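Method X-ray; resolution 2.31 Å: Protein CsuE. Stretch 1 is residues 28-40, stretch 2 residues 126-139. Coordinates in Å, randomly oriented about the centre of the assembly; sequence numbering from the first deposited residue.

Stretch 1, residues 28-40: QFNSGLSCTGFSL
Stretch 2, residues 126-139: PLKVKWFYSVPAVA

Residues 127-136 of CsuE form one extended strand, against which residues 28-40 pack first through side chains and then through backbone. Strand 28-31 runs at 53° to it, with axes 9.6 Å apart at closest approach; after the corner at Gly32 (phi/psi 125/-26), strand 33-35 follows at 29° and 9.9 Å, roughly parallel. At these spacings side chains, not backbone, fill the gap, and the register pairs Ser31 CA with Leu127 CA at 8.1 Å, Gly32 CA with Val129 CA at 7.4 Å and Leu33 CA with Trp131 CA at 7.6 Å.

Leu127 (chi1 -139°, chi2 t) brings CD1 to 3.5 Å from CE2 of Phe29 (chi1 p), meeting that ring at its edge. A water donates to Ser31 O (2.7 Å) and Leu127 O (3.0 Å), so it bridges two carbonyls that, both being acceptors, cannot bond to each other. Lys128, Lys130, Phe132 and Ser134 make no contact, as expected from strand alternation.

Trp131 (chi1 m, chi2 86°) has the largest covered area. Leu33 CB (chi1 t) sits over one face, 3.7 Å from the centroid of the six-membered ring of Trp131 and only 6° off its normal, a CH-pi contact. Ser31 OG lies 3.4 Å from Trp131 CH2 and also accepts a weak hydrogen bond from Leu33 N (3.4 Å). Tyr133 (chi1 p) places CE2 4.0 Å from Leu33 CD2.

Val135 (chi1 t) reaches two residues: CG2 lies 4.0 Å from Cys35 SG, and CG1 3.7 Å from Phe38 CB. Here the two stretches converge to a single beta bridge, Phe38 with Ala137 (CA-CA 4.2 Å). Pro136 O accepts from Ser39 N (2.8 Å, 160°), while Val138 N donates to Gly37 O (2.8 Å, 156°). The same carbonyls receive CA-H...O contacts, Phe38 CA to Pro136 O at 3.1 Å and Ala137 CA to Gly37 O at 3.3 Å. Val138 CG1 (chi1 m) closes the contact 3.5 Å from Phe38 O.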

ATOM      1  N   GLN D  28       2.500   0.575  17.052  1.00 63.00           N
ATOM      2  CA  GLN D  28       2.003  -0.103  18.238  1.00 59.39           C
ATOM      3  C   GLN D  28       1.561  -1.519  17.906  1.00 66.30           C
ATOM      4  O   GLN D  28       0.804  -1.738  16.957  1.00 51.42           O
ATOM      5  CB  GLN D  28       0.848   0.693  18.826  1.00 71.56           C
ATOM      6  CG  GLN D  28       0.011  -0.026  19.841  1.00 82.93           C
ATOM      7  CD  GLN D  28      -0.963   0.923  20.517  1.00 90.93           C
ATOM      8  OE1 GLN D  28      -0.889   2.145  20.337  1.00 76.02           O
ATOM      9  NE2 GLN D  28      -1.880   0.368  21.298  1.00104.31           N
ATOM     10  N   PHE D  29       2.049  -2.482  18.685  1.00 75.28           N
ATOM     11  CA  PHE D  29       1.632  -3.869  18.555  1.00 63.76           C
ATOM     12  C   PHE D  29       1.415  -4.465  19.939  1.00 61.37           C
ATOM     13  O   PHE D  29       1.896  -3.944  20.949  1.00 50.74           O
ATOM     14  CB  PHE D  29       2.656  -4.698  17.766  1.00 57.42           C
ATOM     15  CG  PHE D  29       3.903  -5.039  18.536  1.00 59.10           C
ATOM     16  CD1 PHE D  29       4.970  -4.160  18.585  1.00 68.64           C
ATOM     17  CD2 PHE D  29       4.026  -6.261  19.172  1.00 69.01           C
ATOM     18  CE1 PHE D  29       6.121  -4.483  19.275  1.00 65.63           C
ATOM     19  CE2 PHE D  29       5.170  -6.586  19.864  1.00 63.32           C
ATOM     20  CZ  PHE D  29       6.221  -5.702  19.911  1.00 66.38           C
ATOM     21  N   ASN D  30       0.685  -5.577  19.971  1.00 70.50           N
ATOM     22  CA  ASN D  30       0.352  -6.250  21.221  1.00 62.81           C
ATOM     23  C   ASN D  30       1.553  -7.017  21.758  1.00 63.16           C
ATOM     24  O   ASN D  30       2.168  -7.816  21.047  1.00 61.28           O
ATOM     25  CB  ASN D  30      -0.837  -7.177  21.012  1.00 75.81           C
ATOM     26  CG  ASN D  30      -2.017  -6.448  20.421  1.00 83.21           C
ATOM     27  OD1 ASN D  30      -2.071  -5.213  20.441  1.00 61.12           O
ATOM     28  ND2 ASN D  30      -2.966  -7.198  19.882  1.00 91.78           N
ATOM     29  N   SER D  31       1.893  -6.749  23.015  1.00 66.76           N
ATOM     30  CA  SER D  31       3.108  -7.293  23.604  1.00 65.39           C
ATOM     31  C   SER D  31       2.971  -8.764  23.961  1.00 57.20           C
ATOM     32  O   SER D  31       3.969  -9.490  23.984  1.00 56.89           O
ATOM     33  CB  SER D  31       3.463  -6.501  24.855  1.00 58.76           C
ATOM     34  OG  SER D  31       2.433  -6.652  25.821  1.00 58.57           O
ATOM     35  N   GLY D  32       1.747  -9.205  24.254  1.00 71.39           N
ATOM     36  CA  GLY D  32       1.468 -10.531  24.775  1.00 55.54           C
ATOM     37  C   GLY D  32       0.673 -10.507  26.070  1.00 67.91           C
ATOM     38  O   GLY D  32      -0.032 -11.472  26.377  1.00 53.25           O
ATOM     39  N   LEU D  33       0.781  -9.420  26.829  1.00 62.67           N
ATOM     40  CA  LEU D  33      -0.027  -9.216  28.023  1.00 65.27           C
ATOM     41  C   LEU D  33      -1.254  -8.368  27.679  1.00 67.11           C
ATOM     42  O   LEU D  33      -1.212  -7.493  26.811  1.00 71.05           O
ATOM     43  CB  LEU D  33       0.794  -8.549  29.130  1.00 59.88           C
ATOM     44  CG  LEU D  33       0.423  -8.728  30.609  1.00 68.17           C
ATOM     45  CD1 LEU D  33      -0.405  -7.575  31.115  1.00 75.99           C
ATOM     46  CD2 LEU D  33      -0.309 -10.038  30.848  1.00 66.72           C
ATOM     47  N   SER D  34      -2.357  -8.666  28.356  1.00 62.92           N
ATOM     48  CA  SER D  34      -3.607  -7.938  28.217  1.00 65.08           C
ATOM     49  C   SER D  34      -4.371  -8.044  29.527  1.00 68.04           C
ATOM     50  O   SER D  34      -4.330  -9.087  30.189  1.00 67.83           O
ATOM     51  CB  SER D  34      -4.457  -8.481  27.058  1.00 64.86           C
ATOM     52  OG  SER D  34      -3.925  -8.100  25.799  1.00 64.99           O
ATOM     53  N   CYS D  35      -5.055  -6.958  29.898  1.00 80.28           N
ATOM     54  CA  CYS D  35      -5.837  -6.899  31.130  1.00 72.83           C
ATOM     55  C   CYS D  35      -7.125  -6.125  30.884  1.00 74.42           C
ATOM     56  O   CYS D  35      -7.085  -4.985  30.413  1.00 61.31           O
ATOM     57  CB  CYS D  35      -5.036  -6.248  32.261  1.00 60.75           C
ATOM     58  SG  CYS D  35      -3.584  -7.151  32.805  1.00 50.28           S
ATOM     59  N   THR D  36      -8.260  -6.758  31.188  1.00 82.75           N
ATOM     60  CA  THR D  36      -9.575  -6.136  31.206  1.00 71.77           C
ATOM     61  C   THR D  36     -10.153  -6.227  32.616  1.00 69.61           C
ATOM     62  O   THR D  36      -9.847  -7.158  33.368  1.00 57.24           O
ATOM     63  CB  THR D  36     -10.544  -6.808  30.222  1.00 67.09           C
ATOM     64  OG1 THR D  36     -10.693  -8.190  30.571  1.00 57.72           O
ATOM     65  CG2 THR D  36     -10.041  -6.692  28.791  1.00 65.70           C
ATOM     66  N   GLY D  37     -10.987  -5.251  32.973  1.00 70.56           N
ATOM     67  CA  GLY D  37     -11.514  -5.180  34.324  1.00 72.13           C
ATOM     68  C   GLY D  37     -10.546  -4.676  35.375  1.00 69.72           C
ATOM     69  O   GLY D  37     -10.780  -4.883  36.572  1.00 51.57           O
ATOM     70  N   PHE D  38      -9.454  -4.033  34.971  1.00 68.99           N
ATOM     71  CA  PHE D  38      -8.534  -3.466  35.944  1.00 69.39           C
ATOM     72  C   PHE D  38      -9.131  -2.201  36.564  1.00 65.82           C
ATOM     73  O   PHE D  38      -9.811  -1.422  35.895  1.00 49.03           O
ATOM     74  CB  PHE D  38      -7.191  -3.164  35.276  1.00 69.12           C
ATOM     75  CG  PHE D  38      -7.315  -2.346  34.020  1.00 66.59           C
ATOM     76  CD1 PHE D  38      -7.434  -2.963  32.788  1.00 66.62           C
ATOM     77  CD2 PHE D  38      -7.336  -0.964  34.077  1.00 66.55           C
ATOM     78  CE1 PHE D  38      -7.572  -2.220  31.634  1.00 61.91           C
ATOM     79  CE2 PHE D  38      -7.460  -0.211  32.923  1.00 60.69           C
ATOM     80  CZ  PHE D  38      -7.578  -0.846  31.700  1.00 63.92           C
ATOM     81  N   SER D  39      -8.881  -2.010  37.858  1.00 68.29           N
ATOM     82  CA  SER D  39      -9.313  -0.793  38.532  1.00 57.80           C
ATOM     83  C   SER D  39      -8.557   0.415  38.019  1.00 54.29           C
ATOM     84  O   SER D  39      -7.335   0.383  37.868  1.00 54.74           O
ATOM     85  CB  SER D  39      -9.082  -0.874  40.031  1.00 60.09           C
ATOM     86  OG  SER D  39      -9.386   0.384  40.609  1.00 52.29           O
ATOM     87  N   LEU D  40      -9.300   1.491  37.771  1.00 68.78           N
ATOM     88  CA  LEU D  40      -8.732   2.800  37.494  1.00 60.10           C
ATOM     89  C   LEU D  40      -8.737   3.691  38.716  1.00 61.34           C
ATOM     90  O   LEU D  40      -8.619   4.914  38.579  1.00 54.16           O
ATOM     91  CB  LEU D  40      -9.492   3.483  36.360  1.00 56.36           C
ATOM     92  CG  LEU D  40      -9.106   2.983  34.977  1.00 51.53           C
ATOM     93  CD1 LEU D  40      -9.920   3.681  33.928  1.00 48.52           C
ATOM     94  CD2 LEU D  40      -7.623   3.175  34.730  1.00 50.92           C
ATOM     95  N   PRO D 126      10.752 -15.241  17.439  1.00 91.19           N
ATOM     96  CA  PRO D 126       9.505 -14.707  17.988  1.00 72.89           C
ATOM     97  C   PRO D 126       9.753 -13.935  19.274  1.00 64.76           C
ATOM     98  O   PRO D 126      10.806 -14.020  19.911  1.00 65.41           O
ATOM     99  CB  PRO D 126       8.658 -15.956  18.230  1.00 77.76           C
ATOM    100  CG  PRO D 126       9.658 -17.065  18.366  1.00 86.39           C
ATOM    101  CD  PRO D 126      10.794 -16.715  17.465  1.00 81.87           C
ATOM    102  N   LEU D 127       8.749 -13.145  19.641  1.00 70.88           N
ATOM    103  CA  LEU D 127       8.764 -12.382  20.882  1.00 76.59           C
ATOM    104  C   LEU D 127       8.207 -13.252  22.008  1.00 84.03           C
ATOM    105  O   LEU D 127       7.010 -13.563  22.030  1.00 72.27           O
ATOM    106  CB  LEU D 127       7.948 -11.110  20.720  1.00 71.08           C
ATOM    107  CG  LEU D 127       8.456  -9.805  21.326  1.00 72.55           C
ATOM    108  CD1 LEU D 127       7.259  -8.865  21.569  1.00 58.75           C
ATOM    109  CD2 LEU D 127       9.250 -10.037  22.582  1.00 63.60           C
ATOM    110  N   LYS D 128       9.074 -13.637  22.941  1.00 75.94           N
ATOM    111  CA  LYS D 128       8.698 -14.419  24.110  1.00 78.20           C
ATOM    112  C   LYS D 128       9.007 -13.604  25.352  1.00 74.57           C
ATOM    113  O   LYS D 128      10.163 -13.234  25.589  1.00 76.37           O
ATOM    114  CB  LYS D 128       9.441 -15.759  24.145  1.00 87.89           C
ATOM    115  CG  LYS D 128       9.012 -16.733  23.058  1.00 96.08           C
ATOM    116  CD  LYS D 128       9.729 -18.070  23.187  1.00100.97           C
ATOM    117  CE  LYS D 128       9.380 -18.775  24.488  1.00 92.42           C
ATOM    118  NZ  LYS D 128      10.170 -20.033  24.676  1.00 84.84           N
ATOM    119  N   VAL D 129       7.984 -13.326  26.144  1.00 70.15           N
ATOM    120  CA  VAL D 129       8.136 -12.511  27.338  1.00 80.67           C
ATOM    121  C   VAL D 129       7.556 -13.258  28.529  1.00 83.92           C
ATOM    122  O   VAL D 129       6.465 -13.838  28.450  1.00 72.30           O
ATOM    123  CB  VAL D 129       7.464 -11.128  27.180  1.00 70.83           C
ATOM    124  CG1 VAL D 129       7.683 -10.282  28.421  1.00 72.41           C
ATOM    125  CG2 VAL D 129       8.012 -10.407  25.960  1.00 61.87           C
ATOM    126  N   LYS D 130       8.294 -13.247  29.632  1.00 78.40           N
ATOM    127  CA  LYS D 130       7.803 -13.725  30.910  1.00 76.48           C
ATOM    128  C   LYS D 130       7.311 -12.521  31.696  1.00 75.27           C
ATOM    129  O   LYS D 130       8.069 -11.569  31.920  1.00 64.12           O
ATOM    130  CB  LYS D 130       8.889 -14.479  31.679  1.00 77.82           C
ATOM    131  CG  LYS D 130       8.369 -15.238  32.900  1.00 76.20           C
ATOM    132  CD  LYS D 130       9.455 -16.149  33.489  1.00 85.23           C
ATOM    133  CE  LYS D 130       9.881 -17.243  32.518  1.00 82.66           C
ATOM    134  NZ  LYS D 130       8.928 -18.397  32.512  1.00 93.72           N
ATOM    135  N   TRP D 131       6.045 -12.566  32.100  1.00 80.11           N
ATOM    136  CA  TRP D 131       5.389 -11.492  32.826  1.00 69.04           C
ATOM    137  C   TRP D 131       5.146 -11.906  34.270  1.00 80.35           C
ATOM    138  O   TRP D 131       4.766 -13.048  34.547  1.00 63.55           O
ATOM    139  CB  TRP D 131       4.053 -11.132  32.177  1.00 73.17           C
ATOM    140  CG  TRP D 131       4.137 -10.921  30.704  1.00 62.86           C
ATOM    141  CD1 TRP D 131       4.046 -11.870  29.735  1.00 61.56           C
ATOM    142  CD2 TRP D 131       4.324  -9.675  30.031  1.00 72.88           C
ATOM    143  NE1 TRP D 131       4.167 -11.297  28.497  1.00 67.01           N
ATOM    144  CE2 TRP D 131       4.334  -9.945  28.650  1.00 76.44           C
ATOM    145  CE3 TRP D 131       4.472  -8.352  30.464  1.00 71.36           C
ATOM    146  CZ2 TRP D 131       4.497  -8.940  27.696  1.00 75.78           C
ATOM    147  CZ3 TRP D 131       4.630  -7.358  29.512  1.00 62.35           C
ATOM    148  CH2 TRP D 131       4.645  -7.658  28.149  1.00 67.42           C
ATOM    149  N   PHE D 132       5.367 -10.962  35.179  1.00 88.93           N
ATOM    150  CA  PHE D 132       5.055 -11.107  36.596  1.00 72.41           C
ATOM    151  C   PHE D 132       4.182  -9.910  36.951  1.00 78.63           C
ATOM    152  O   PHE D 132       4.664  -8.772  36.965  1.00 69.40           O
ATOM    153  CB  PHE D 132       6.329 -11.139  37.449  1.00 80.35           C
ATOM    154  CG  PHE D 132       7.367 -12.139  36.986  1.00 84.05           C
ATOM    155  CD1 PHE D 132       8.185 -11.868  35.897  1.00 81.71           C
ATOM    156  CD2 PHE D 132       7.545 -13.335  37.667  1.00 85.61           C
ATOM    157  CE1 PHE D 132       9.150 -12.785  35.479  1.00 75.17           C
ATOM    158  CE2 PHE D 132       8.510 -14.256  37.265  1.00 95.76           C
ATOM    159  CZ  PHE D 132       9.314 -13.981  36.170  1.00 91.13           C
ATOM    160  N   TYR D 133       2.896 -10.148  37.211  1.00 85.01           N
ATOM    161  CA  TYR D 133       1.959  -9.046  37.382  1.00 80.13           C
ATOM    162  C   TYR D 133       1.022  -9.292  38.557  1.00 78.39           C
ATOM    163  O   TYR D 133       0.734 -10.435  38.924  1.00 69.76           O
ATOM    164  CB  TYR D 133       1.126  -8.802  36.110  1.00 72.40           C
ATOM    165  CG  TYR D 133       0.344 -10.003  35.634  1.00 78.30           C
ATOM    166  CD1 TYR D 133      -0.952 -10.241  36.088  1.00 77.14           C
ATOM    167  CD2 TYR D 133       0.895 -10.897  34.726  1.00 78.55           C
ATOM    168  CE1 TYR D 133      -1.669 -11.334  35.654  1.00 69.52           C
ATOM    169  CE2 TYR D 133       0.180 -12.001  34.285  1.00 80.18           C
ATOM    170  CZ  TYR D 133      -1.096 -12.218  34.755  1.00 69.41           C
ATOM    171  OH  TYR D 133      -1.798 -13.317  34.316  1.00 71.95           O
ATOM    172  N   SER D 134       0.553  -8.187  39.142  1.00 69.72           N
ATOM    173  CA  SER D 134      -0.545  -8.191  40.109  1.00 62.46           C
ATOM    174  C   SER D 134      -1.324  -6.896  39.902  1.00 75.55           C
ATOM    175  O   SER D 134      -0.919  -5.834  40.387  1.00 56.94           O
ATOM    176  CB  SER D 134      -0.052  -8.308  41.541  1.00 72.66           C
ATOM    177  OG  SER D 134      -1.150  -8.298  42.430  1.00 70.97           O
ATOM    178  N   VAL D 135      -2.438  -6.998  39.194  1.00 79.74           N
ATOM    179  CA  VAL D 135      -3.204  -5.847  38.725  1.00 83.27           C
ATOM    180  C   VAL D 135      -4.483  -5.751  39.546  1.00 78.80           C
ATOM    181  O   VAL D 135      -5.195  -6.753  39.678  1.00 54.28           O
ATOM    182  CB  VAL D 135      -3.535  -5.955  37.227  1.00 76.49           C
ATOM    183  CG1 VAL D 135      -4.187  -4.668  36.742  1.00 62.52           C
ATOM    184  CG2 VAL D 135      -2.274  -6.280  36.436  1.00 75.71           C
ATOM    185  N   PRO D 136      -4.810  -4.584  40.095  1.00 78.21           N
ATOM    186  CA  PRO D 136      -6.073  -4.435  40.822  1.00 67.41           C
ATOM    187  C   PRO D 136      -7.263  -4.492  39.878  1.00 69.18           C
ATOM    188  O   PRO D 136      -7.209  -4.024  38.740  1.00 58.01           O
ATOM    189  CB  PRO D 136      -5.944  -3.056  41.481  1.00 58.64           C
ATOM    190  CG  PRO D 136      -4.956  -2.326  40.630  1.00 71.23           C
ATOM    191  CD  PRO D 136      -4.002  -3.351  40.106  1.00 79.70           C
ATOM    192  N   ALA D 137      -8.342  -5.094  40.368  1.00 79.20           N
ATOM    193  CA  ALA D 137      -9.570  -5.307  39.616  1.00 66.82           C
ATOM    194  C   ALA D 137     -10.616  -4.269  40.000  1.00 59.36           C
ATOM    195  O   ALA D 137     -10.569  -3.670  41.079  1.00 53.32           O
ATOM    196  CB  ALA D 137     -10.117  -6.714  39.872  1.00 64.04           C
ATOM    197  N   VAL D 138     -11.569  -4.053  39.089  1.00 62.17           N
ATOM    198  CA  VAL D 138     -12.685  -3.178  39.418  1.00 63.24           C
ATOM    199  C   VAL D 138     -13.433  -3.764  40.611  1.00 65.81           C
ATOM    200  O   VAL D 138     -13.453  -4.983  40.830  1.00 59.99           O
ATOM    201  CB  VAL D 138     -13.635  -2.968  38.223  1.00 57.14           C
ATOM    202  CG1 VAL D 138     -13.039  -1.993  37.247  1.00 64.99           C
ATOM    203  CG2 VAL D 138     -13.932  -4.293  37.520  1.00 64.38           C
ATOM    204  N   ALA D 139     -14.033  -2.880  41.399  1.00 69.62           N
ATOM    205  CA  ALA D 139     -14.750  -3.287  42.599  1.00 65.23           C
ATOM    206  C   ALA D 139     -15.938  -4.195  42.298  1.00 69.20           C
ATOM    207  O   ALA D 139     -16.344  -4.968  43.170  1.00 70.53           O
ATOM    208  CB  ALA D 139     -15.214  -2.041  43.365  1.00 56.27           C
TER
HETATM  209  O   HOH W   1       4.828 -12.024  23.421  1.00 50.56           O